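PDB 5M41: nigritoxine from Vibrio nigripulchritudo, which is a bacterial toxin active against crustaceans and insects, with a new fold. Local coordinates for residues 452-457 / 549-554; 606-611 / 626-631. One frame throughout, in Å; residues are numbered along the deposited sequence.

Contact 1: residues 452-457 / 549-554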
ATOM      1  N   ILE A 452       3.565 -15.841   8.550  1.00 63.05           N
ATOM      2  CA  ILE A 452       4.283 -17.123   8.540  1.00 68.95           C
ATOM      3  C   ILE A 452       5.781 -16.897   8.744  1.00 69.73           C
ATOM      4  O   ILE A 452       6.379 -17.437   9.681  1.00 69.64           O
ATOM      5  CB  ILE A 452       4.057 -17.932   7.227  1.00 70.56           C
ATOM      6  CG1 ILE A 452       2.575 -18.292   7.022  1.00 72.74           C
ATOM      7  CG2 ILE A 452       4.924 -19.188   7.204  1.00 72.55           C
ATOM      8  CD1 ILE A 452       1.854 -18.786   8.262  1.00 74.03           C
ATOM      9  N   VAL A 453       6.376 -16.093   7.867  1.00 66.51           N
ATOM     10  CA  VAL A 453       7.802 -15.788   7.961  1.00 66.37           C
ATOM     11  C   VAL A 453       8.192 -15.316   9.359  1.00 65.36           C
ATOM     12  O   VAL A 453       9.145 -15.834   9.937  1.00 67.08           O
ATOM     13  CB  VAL A 453       8.252 -14.789   6.884  1.00 62.25           C
ATOM     14  CG1 VAL A 453       9.740 -14.489   7.032  1.00 61.82           C
ATOM     15  CG2 VAL A 453       7.951 -15.361   5.510  1.00 60.91           C
ATOM     16  N   ARG A 454       7.441 -14.372   9.918  1.00 63.64           N
ATOM     17  CA  ARG A 454       7.735 -13.868  11.262  1.00 64.54           C
ATOM     18  C   ARG A 454       7.737 -14.984  12.309  1.00 70.75           C
ATOM     19  O   ARG A 454       8.614 -15.020  13.171  1.00 68.24           O
ATOM     20  CB  ARG A 454       6.727 -12.811  11.701  1.00 61.23           C
ATOM     21  CG  ARG A 454       6.884 -11.444  11.078  1.00 56.39           C
ATOM     22  CD  ARG A 454       5.734 -10.573  11.551  1.00 53.92           C
ATOM     23  NE  ARG A 454       6.012  -9.977  12.859  1.00 53.29           N
ATOM     24  CZ  ARG A 454       5.149  -9.242  13.561  1.00 53.16           C
ATOM     25  NH1 ARG A 454       3.919  -9.005  13.109  1.00 50.87           N
ATOM     26  NH2 ARG A 454       5.518  -8.734  14.730  1.00 54.23           N
ATOM     27  N   ARG A 455       6.744 -15.872  12.226  1.00 74.56           N
ATOM     28  CA  ARG A 455       6.554 -16.934  13.206  1.00 82.66           C
ATOM     29  C   ARG A 455       7.601 -18.048  13.085  1.00 86.28           C
ATOM     30  O   ARG A 455       7.876 -18.740  14.064  1.00 89.32           O
ATOM     31  CB  ARG A 455       5.146 -17.513  13.110  1.00 84.85           C
ATOM     32  CG  ARG A 455       4.687 -18.230  14.373  1.00 95.27           C
ATOM     33  CD  ARG A 455       3.487 -19.131  14.112  1.00105.18           C
ATOM     34  NE  ARG A 455       2.488 -18.475  13.262  1.00108.94           N
ATOM     35  CZ  ARG A 455       2.125 -18.886  12.047  1.00110.92           C
ATOM     36  NH1 ARG A 455       2.656 -19.982  11.509  1.00108.79           N
ATOM     37  NH2 ARG A 455       1.211 -18.197  11.373  1.00109.19           N
ATOM     38  N   GLU A 456       8.176 -18.215  11.895  1.00 88.36           N
ATOM     39  CA  GLU A 456       9.304 -19.131  11.697  1.00 92.86           C
ATOM     40  C   GLU A 456      10.568 -18.575  12.348  1.00 92.49           C
ATOM     41  O   GLU A 456      11.391 -19.330  12.867  1.00 95.54           O
ATOM     42  CB  GLU A 456       9.549 -19.422  10.209  1.00 96.52           C
ATOM     43  CG  GLU A 456       8.389 -20.096   9.472  1.00103.52           C
ATOM     44  CD  GLU A 456       7.810 -21.323  10.177  1.00109.62           C
ATOM     45  OE1 GLU A 456       8.579 -22.162  10.699  1.00113.43           O
ATOM     46  OE2 GLU A 456       6.569 -21.461  10.196  1.00110.94           O
ATOM     47  N   GLY A 457      10.705 -17.251  12.320  1.00 87.37           N
ATOM     48  CA  GLY A 457      11.759 -16.553  13.045  1.00 86.09           C
ATOM     49  C   GLY A 457      11.620 -16.716  14.546  1.00 87.60           C
ATOM     50  O   GLY A 457      12.608 -16.650  15.269  1.00 90.39           O
ATOM     51  N   GLU A 549       4.775  -3.610  25.229  1.00 49.46           N
ATOM     52  CA  GLU A 549       3.779  -4.477  25.921  1.00 48.10           C
ATOM     53  C   GLU A 549       2.726  -4.983  24.929  1.00 46.72           C
ATOM     54  O   GLU A 549       2.303  -6.148  24.985  1.00 44.11           O
ATOM     55  CB  GLU A 549       3.053  -3.763  27.074  1.00 48.00           C
ATOM     56  CG  GLU A 549       2.169  -4.726  27.870  1.00 50.84           C
ATOM     57  CD  GLU A 549       1.592  -4.138  29.152  1.00 53.78           C
ATOM     58  OE1 GLU A 549       2.338  -3.448  29.883  1.00 54.77           O
ATOM     59  OE2 GLU A 549       0.380  -4.364  29.429  1.00 52.99           O
ATOM     60  N   PHE A 550       2.306  -4.097  24.032  1.00 44.51           N
ATOM     61  CA  PHE A 550       1.302  -4.459  23.018  1.00 44.32           C
ATOM     62  C   PHE A 550       1.842  -5.595  22.144  1.00 44.29           C
ATOM     63  O   PHE A 550       1.163  -6.587  21.923  1.00 41.56           O
ATOM     64  CB  PHE A 550       0.901  -3.233  22.172  1.00 43.41           C
ATOM     65  CG  PHE A 550      -0.123  -3.531  21.097  1.00 42.09           C
ATOM     66  CD1 PHE A 550      -1.475  -3.594  21.400  1.00 41.88           C
ATOM     67  CD2 PHE A 550       0.277  -3.735  19.775  1.00 42.05           C
ATOM     68  CE1 PHE A 550      -2.418  -3.839  20.410  1.00 40.39           C
ATOM     69  CE2 PHE A 550      -0.661  -3.984  18.782  1.00 43.31           C
ATOM     70  CZ  PHE A 550      -2.012  -4.041  19.105  1.00 40.60           C
ATOM     71  N   ASP A 551       3.079  -5.451  21.673  1.00 46.80           N
ATOM     72  CA  ASP A 551       3.698  -6.480  20.849  1.00 48.01           C
ATOM     73  C   ASP A 551       3.881  -7.786  21.664  1.00 47.43           C
ATOM     74  O   ASP A 551       3.586  -8.889  21.180  1.00 45.47           O
ATOM     75  CB  ASP A 551       5.022  -5.949  20.284  1.00 50.41           C
ATOM     76  CG  ASP A 551       5.766  -6.973  19.452  1.00 52.85           C
ATOM     77  OD1 ASP A 551       5.241  -7.436  18.423  1.00 56.68           O
ATOM     78  OD2 ASP A 551       6.902  -7.316  19.819  1.00 58.36           O
ATOM     79  N   PHE A 552       4.334  -7.665  22.913  1.00 45.83           N
ATOM     80  CA  PHE A 552       4.437  -8.851  23.759  1.00 45.34           C
ATOM     81  C   PHE A 552       3.089  -9.551  23.897  1.00 43.95           C
ATOM     82  O   PHE A 552       2.996 -10.779  23.788  1.00 43.90           O
ATOM     83  CB  PHE A 552       4.984  -8.525  25.144  1.00 45.38           C
ATOM     84  CG  PHE A 552       4.810  -9.647  26.132  1.00 45.81           C
ATOM     85  CD1 PHE A 552       5.702 -10.709  26.156  1.00 47.31           C
ATOM     86  CD2 PHE A 552       3.753  -9.644  27.031  1.00 44.79           C
ATOM     87  CE1 PHE A 552       5.547 -11.751  27.055  1.00 46.54           C
ATOM     88  CE2 PHE A 552       3.579 -10.684  27.937  1.00 46.16           C
ATOM     89  CZ  PHE A 552       4.483 -11.740  27.950  1.00 47.86           C
ATOM     90  N   ARG A 553       2.049  -8.758  24.129  1.00 41.90           N
ATOM     91  CA  ARG A 553       0.714  -9.307  24.354  1.00 43.66           C
ATOM     92  C   ARG A 553       0.167 -10.016  23.129  1.00 43.76           C
ATOM     93  O   ARG A 553      -0.564 -10.986  23.268  1.00 43.77           O
ATOM     94  CB  ARG A 553      -0.248  -8.229  24.833  1.00 42.33           C
ATOM     95  CG  ARG A 553      -0.100  -7.887  26.309  1.00 44.62           C
ATOM     96  CD  ARG A 553      -1.106  -6.815  26.675  1.00 42.37           C
ATOM     97  NE  ARG A 553      -1.131  -6.486  28.095  1.00 42.21           N
ATOM     98  CZ  ARG A 553      -1.764  -7.185  29.037  1.00 43.59           C
ATOM     99  NH1 ARG A 553      -2.423  -8.314  28.749  1.00 43.20           N
ATOM    100  NH2 ARG A 553      -1.723  -6.754  30.294  1.00 43.18           N
ATOM    101  N   LEU A 554       0.516  -9.524  21.939  1.00 45.07           N
ATOM    102  CA  LEU A 554       0.176 -10.198  20.682  1.00 46.23           C
ATOM    103  C   LEU A 554       0.992 -11.486  20.511  1.00 48.00           C
ATOM    104  O   LEU A 554       0.446 -12.534  20.189  1.00 47.46           O
ATOM    105  CB  LEU A 554       0.416  -9.285  19.464  1.00 46.53           C
ATOM    106  CG  LEU A 554      -0.600  -8.182  19.083  1.00 46.59           C
ATOM    107  CD1 LEU A 554      -0.105  -7.456  17.834  1.00 45.90           C
ATOM    108  CD2 LEU A 554      -1.994  -8.747  18.847  1.00 46.63           C
TER
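Arg454 and Asp551 make the one contact between these two segments, a long salt bridge with Arg454 NH2 3.9 Å from Asp551 OD1. Along 549-554, Glu549 comes first and turns to its own helix in an i, i+4 salt bridge: its OE2 takes Arg553 NE at 2.9 Å through the anti lone pair, and Arg553 NH2 reaches the same oxygen at 3.3 Å, so the guanidinium grips side-on. Phe550 follows, turned to helix 625-632 and to Pro579 and Tyr580. Asp551 then leaves the helix to one side, CG anti to the backbone N (chi1 178°), and its OD1 is the atom that comes near Arg454. The arginine chain bends at chi3 (84°), and its guanidinium arrives edge-on, nearly coplanar with the carboxylate (planes 8° apart). Each group has another partner: Arg454 NH2 a salt bridge to Glu501, Asp551 OD2 a hydrogen bond to Tyr498 OH. The long pair is thus one link in a wider polar cluster. Phe552 and Arg553 both pack on Leu527. Lys340, on strand 340-348, touches both Arg454 and Asp551, while helix 546-555 packs on strand 523-532 and helix 625-632, and helix 444-457 approaches it here with Arg454.

Contact 2: residues 606-611 / 626-631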
ATOM      1  N   PHE A 606     -15.351  -2.665  27.270  1.00 41.84           N
ATOM      2  CA  PHE A 606     -15.859  -3.109  25.977  1.00 42.46           C
ATOM      3  C   PHE A 606     -16.681  -1.987  25.342  1.00 41.75           C
ATOM      4  O   PHE A 606     -16.451  -1.624  24.193  1.00 40.29           O
ATOM      5  CB  PHE A 606     -16.702  -4.397  26.124  1.00 41.46           C
ATOM      6  CG  PHE A 606     -17.211  -4.959  24.803  1.00 41.81           C
ATOM      7  CD1 PHE A 606     -16.352  -5.657  23.930  1.00 40.05           C
ATOM      8  CD2 PHE A 606     -18.546  -4.796  24.425  1.00 41.12           C
ATOM      9  CE1 PHE A 606     -16.817  -6.179  22.723  1.00 39.44           C
ATOM     10  CE2 PHE A 606     -19.012  -5.321  23.219  1.00 40.40           C
ATOM     11  CZ  PHE A 606     -18.156  -6.013  22.369  1.00 39.69           C
ATOM     12  N   LEU A 607     -17.604  -1.419  26.122  1.00 42.33           N
ATOM     13  CA  LEU A 607     -18.461  -0.324  25.640  1.00 44.69           C
ATOM     14  C   LEU A 607     -17.618   0.832  25.090  1.00 45.59           C
ATOM     15  O   LEU A 607     -17.870   1.312  23.973  1.00 47.09           O
ATOM     16  CB  LEU A 607     -19.431   0.187  26.736  1.00 43.52           C
ATOM     17  CG  LEU A 607     -20.299   1.412  26.408  1.00 46.12           C
ATOM     18  CD1 LEU A 607     -21.156   1.178  25.156  1.00 44.89           C
ATOM     19  CD2 LEU A 607     -21.160   1.859  27.597  1.00 44.47           C
ATOM     20  N   THR A 608     -16.625   1.259  25.865  1.00 45.54           N
ATOM     21  CA  THR A 608     -15.792   2.402  25.497  1.00 46.64           C
ATOM     22  C   THR A 608     -15.023   2.078  24.239  1.00 45.50           C
ATOM     23  O   THR A 608     -15.007   2.875  23.292  1.00 45.09           O
ATOM     24  CB  THR A 608     -14.823   2.821  26.625  1.00 46.69           C
ATOM     25  OG1 THR A 608     -15.587   3.250  27.759  1.00 48.21           O
ATOM     26  CG2 THR A 608     -13.941   3.992  26.178  1.00 47.05           C
ATOM     27  N   TYR A 609     -14.401   0.906  24.215  1.00 43.12           N
ATOM     28  CA  TYR A 609     -13.603   0.554  23.040  1.00 42.71           C
ATOM     29  C   TYR A 609     -14.465   0.524  21.778  1.00 42.55           C
ATOM     30  O   TYR A 609     -14.102   1.126  20.775  1.00 43.93           O
ATOM     31  CB  TYR A 609     -12.801  -0.739  23.231  1.00 41.07           C
ATOM     32  CG  TYR A 609     -12.036  -1.139  21.985  1.00 41.10           C
ATOM     33  CD1 TYR A 609     -10.812  -0.539  21.666  1.00 40.92           C
ATOM     34  CD2 TYR A 609     -12.551  -2.092  21.108  1.00 40.99           C
ATOM     35  CE1 TYR A 609     -10.119  -0.888  20.515  1.00 41.65           C
ATOM     36  CE2 TYR A 609     -11.868  -2.454  19.951  1.00 41.81           C
ATOM     37  CZ  TYR A 609     -10.649  -1.853  19.663  1.00 41.83           C
ATOM     38  OH  TYR A 609      -9.963  -2.212  18.512  1.00 44.57           O
ATOM     39  N   ILE A 610     -15.611  -0.140  21.843  1.00 42.02           N
ATOM     40  CA  ILE A 610     -16.460  -0.302  20.676  1.00 41.71           C
ATOM     41  C   ILE A 610     -17.027   1.049  20.195  1.00 44.12           C
ATOM     42  O   ILE A 610     -17.008   1.333  18.982  1.00 44.93           O
ATOM     43  CB  ILE A 610     -17.557  -1.365  20.920  1.00 41.92           C
ATOM     44  CG1 ILE A 610     -16.914  -2.754  21.056  1.00 41.28           C
ATOM     45  CG2 ILE A 610     -18.607  -1.380  19.795  1.00 43.10           C
ATOM     46  CD1 ILE A 610     -16.198  -3.269  19.809  1.00 39.92           C
ATOM     47  N   GLU A 611     -17.489   1.887  21.124  1.00 42.08           N
ATOM     48  CA  GLU A 611     -17.953   3.233  20.772  1.00 45.30           C
ATOM     49  C   GLU A 611     -16.840   4.031  20.092  1.00 46.47           C
ATOM     50  O   GLU A 611     -17.090   4.757  19.144  1.00 47.85           O
ATOM     51  CB  GLU A 611     -18.511   3.973  21.990  1.00 46.62           C
ATOM     52  CG  GLU A 611     -19.782   3.335  22.542  1.00 47.10           C
ATOM     53  CD  GLU A 611     -20.947   3.424  21.565  1.00 49.74           C
ATOM     54  OE1 GLU A 611     -21.236   4.536  21.108  1.00 51.70           O
ATOM     55  OE2 GLU A 611     -21.580   2.395  21.255  1.00 49.75           O
ATOM     56  N   MET A 626      -3.208   1.764  20.452  1.00 48.20           N
ATOM     57  CA  MET A 626      -2.258   0.875  21.098  1.00 51.30           C
ATOM     58  C   MET A 626      -2.082   1.225  22.587  1.00 51.18           C
ATOM     59  O   MET A 626      -2.118   0.345  23.466  1.00 48.80           O
ATOM     60  CB  MET A 626      -0.929   0.984  20.350  1.00 53.58           C
ATOM     61  CG  MET A 626       0.090  -0.075  20.682  1.00 56.80           C
ATOM     62  SD  MET A 626       1.423  -0.093  19.459  1.00 61.66           S
ATOM     63  CE  MET A 626       0.529  -0.584  18.021  1.00 61.48           C
ATOM     64  N   GLU A 627      -1.889   2.515  22.860  1.00 50.45           N
ATOM     65  CA  GLU A 627      -1.762   2.995  24.227  1.00 50.84           C
ATOM     66  C   GLU A 627      -3.080   2.713  24.961  1.00 49.45           C
ATOM     67  O   GLU A 627      -3.069   2.267  26.119  1.00 47.80           O
ATOM     68  CB  GLU A 627      -1.413   4.494  24.248  1.00 53.63           C
ATOM     69  CG  GLU A 627       0.013   4.799  23.788  1.00 56.63           C
ATOM     70  CD  GLU A 627       0.382   6.279  23.818  1.00 58.60           C
ATOM     71  OE1 GLU A 627      -0.494   7.149  23.899  1.00 61.77           O
ATOM     72  OE2 GLU A 627       1.576   6.592  23.741  1.00 66.43           O
ATOM     73  N   TRP A 628      -4.211   2.932  24.279  1.00 46.02           N
ATOM     74  CA  TRP A 628      -5.503   2.737  24.923  1.00 45.56           C
ATOM     75  C   TRP A 628      -5.678   1.313  25.393  1.00 44.29           C
ATOM     76  O   TRP A 628      -6.154   1.077  26.510  1.00 45.98           O
ATOM     77  CB  TRP A 628      -6.665   3.209  24.035  1.00 44.30           C
ATOM     78  CG  TRP A 628      -7.996   3.242  24.759  1.00 44.60           C
ATOM     79  CD1 TRP A 628      -8.658   4.352  25.282  1.00 45.51           C
ATOM     80  CD2 TRP A 628      -8.862   2.100  25.083  1.00 41.42           C
ATOM     81  NE1 TRP A 628      -9.844   3.978  25.875  1.00 45.23           N
ATOM     82  CE2 TRP A 628     -10.014   2.646  25.804  1.00 43.23           C
ATOM     83  CE3 TRP A 628      -8.792   0.725  24.861  1.00 41.33           C
ATOM     84  CZ2 TRP A 628     -11.050   1.836  26.259  1.00 42.15           C
ATOM     85  CZ3 TRP A 628      -9.838  -0.083  25.327  1.00 39.24           C
ATOM     86  CH2 TRP A 628     -10.933   0.462  26.009  1.00 42.19           C
ATOM     87  N   LEU A 629      -5.290   0.351  24.555  1.00 44.20           N
ATOM     88  CA  LEU A 629      -5.490  -1.076  24.849  1.00 43.21           C
ATOM     89  C   LEU A 629      -4.565  -1.610  25.950  1.00 44.26           C
ATOM     90  O   LEU A 629      -4.981  -2.412  26.793  1.00 44.87           O
ATOM     91  CB  LEU A 629      -5.334  -1.917  23.569  1.00 43.42           C
ATOM     92  CG  LEU A 629      -6.478  -1.730  22.557  1.00 44.22           C
ATOM     93  CD1 LEU A 629      -6.105  -2.243  21.163  1.00 43.09           C
ATOM     94  CD2 LEU A 629      -7.758  -2.382  23.080  1.00 42.13           C
ATOM     95  N   VAL A 630      -3.314  -1.168  25.931  1.00 43.13           N
ATOM     96  CA  VAL A 630      -2.373  -1.513  26.975  1.00 43.13           C
ATOM     97  C   VAL A 630      -2.898  -0.931  28.287  1.00 44.88           C
ATOM     98  O   VAL A 630      -2.924  -1.624  29.293  1.00 43.87           O
ATOM     99  CB  VAL A 630      -0.943  -1.003  26.645  1.00 43.09           C
ATOM    100  CG1 VAL A 630      -0.029  -1.076  27.869  1.00 44.36           C
ATOM    101  CG2 VAL A 630      -0.353  -1.818  25.494  1.00 42.52           C
ATOM    102  N   ARG A 631      -3.352   0.325  28.263  1.00 45.20           N
ATOM    103  CA  ARG A 631      -3.823   0.988  29.483  1.00 47.67           C
ATOM    104  C   ARG A 631      -5.105   0.358  30.041  1.00 48.50           C
ATOM    105  O   ARG A 631      -5.364   0.434  31.240  1.00 49.19           O
ATOM    106  CB  ARG A 631      -3.994   2.486  29.237  1.00 51.93           C
ATOM    107  CG  ARG A 631      -4.406   3.306  30.450  1.00 54.81           C
ATOM    108  CD  ARG A 631      -4.432   4.794  30.129  1.00 59.27           C
ATOM    109  NE  ARG A 631      -5.246   5.089  28.949  1.00 62.21           N
ATOM    110  CZ  ARG A 631      -4.778   5.650  27.834  1.00 64.29           C
ATOM    111  NH1 ARG A 631      -3.505   6.000  27.743  1.00 64.34           N
ATOM    112  NH2 ARG A 631      -5.587   5.876  26.811  1.00 61.49           N
TER
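Trp628 points its indole at helix 606-611 and meets two consecutive residues there, Thr608 and Tyr609. This is the tight part: Thr608 CG2 lies 3.6 Å from Trp628 CZ2, and Tyr609 CB lies 3.6 Å from Trp628 CH2, so the six-membered ring is wedged against the helix surface. With chi1 at -170° the indole is extended away from the backbone N and lies against both residues. The tyrosine and tryptophan rings are oblique to one another, centroids 5.7 Å apart and planes at 41°. Leu629 adds a smaller contact from its CD2 branch, 3.8 Å from Tyr609 CE1. Polar ends are tied elsewhere: Tyr609 OH bonds to Glu625, and Thr608 OG1 to Asn604 O and Leu642 N. By contrast, Glu627 and Arg631 lie on the solvent side of their helix and do not touch 606-611. This is antiparallel helix packing across a short connection that includes helix 618-621; the axes of the two segments (172°) stand 11.9 Å apart, a spacing filled by Trp628, Tyr609 and Leu629. Beyond them, helices 688-704 and 719-731 pack on helix 603-614, while helix 546-555 packs on helix 625-632, and Phe618 meets both Tyr609 and Trp628.

Contact 1 closes before contact 2 opens along the chain, and their centres lie about 21 Å apart, yet they touch directly through 549-554 and 626-631. Phe550 makes three of these touches: its CG sits 3.5 Å from Met626 CG, its N 3.8 Å from Val630 CG2, and its CE1 4.1 Å from Leu629 CD1. Glu549 OE2 also lies 3.7 Å from Val630 CG1. Leu629 gives CD2 to Tyr609 and CD1 to Phe550 of 549-554. Contact 1 is a sparse polar link and contact 2 a buried apolar one; helix 625-632 packs on helix 546-555 as well as on helix 603-614. The magnesium site of Val189, Glu192 and Asp195 includes no residue of either contact.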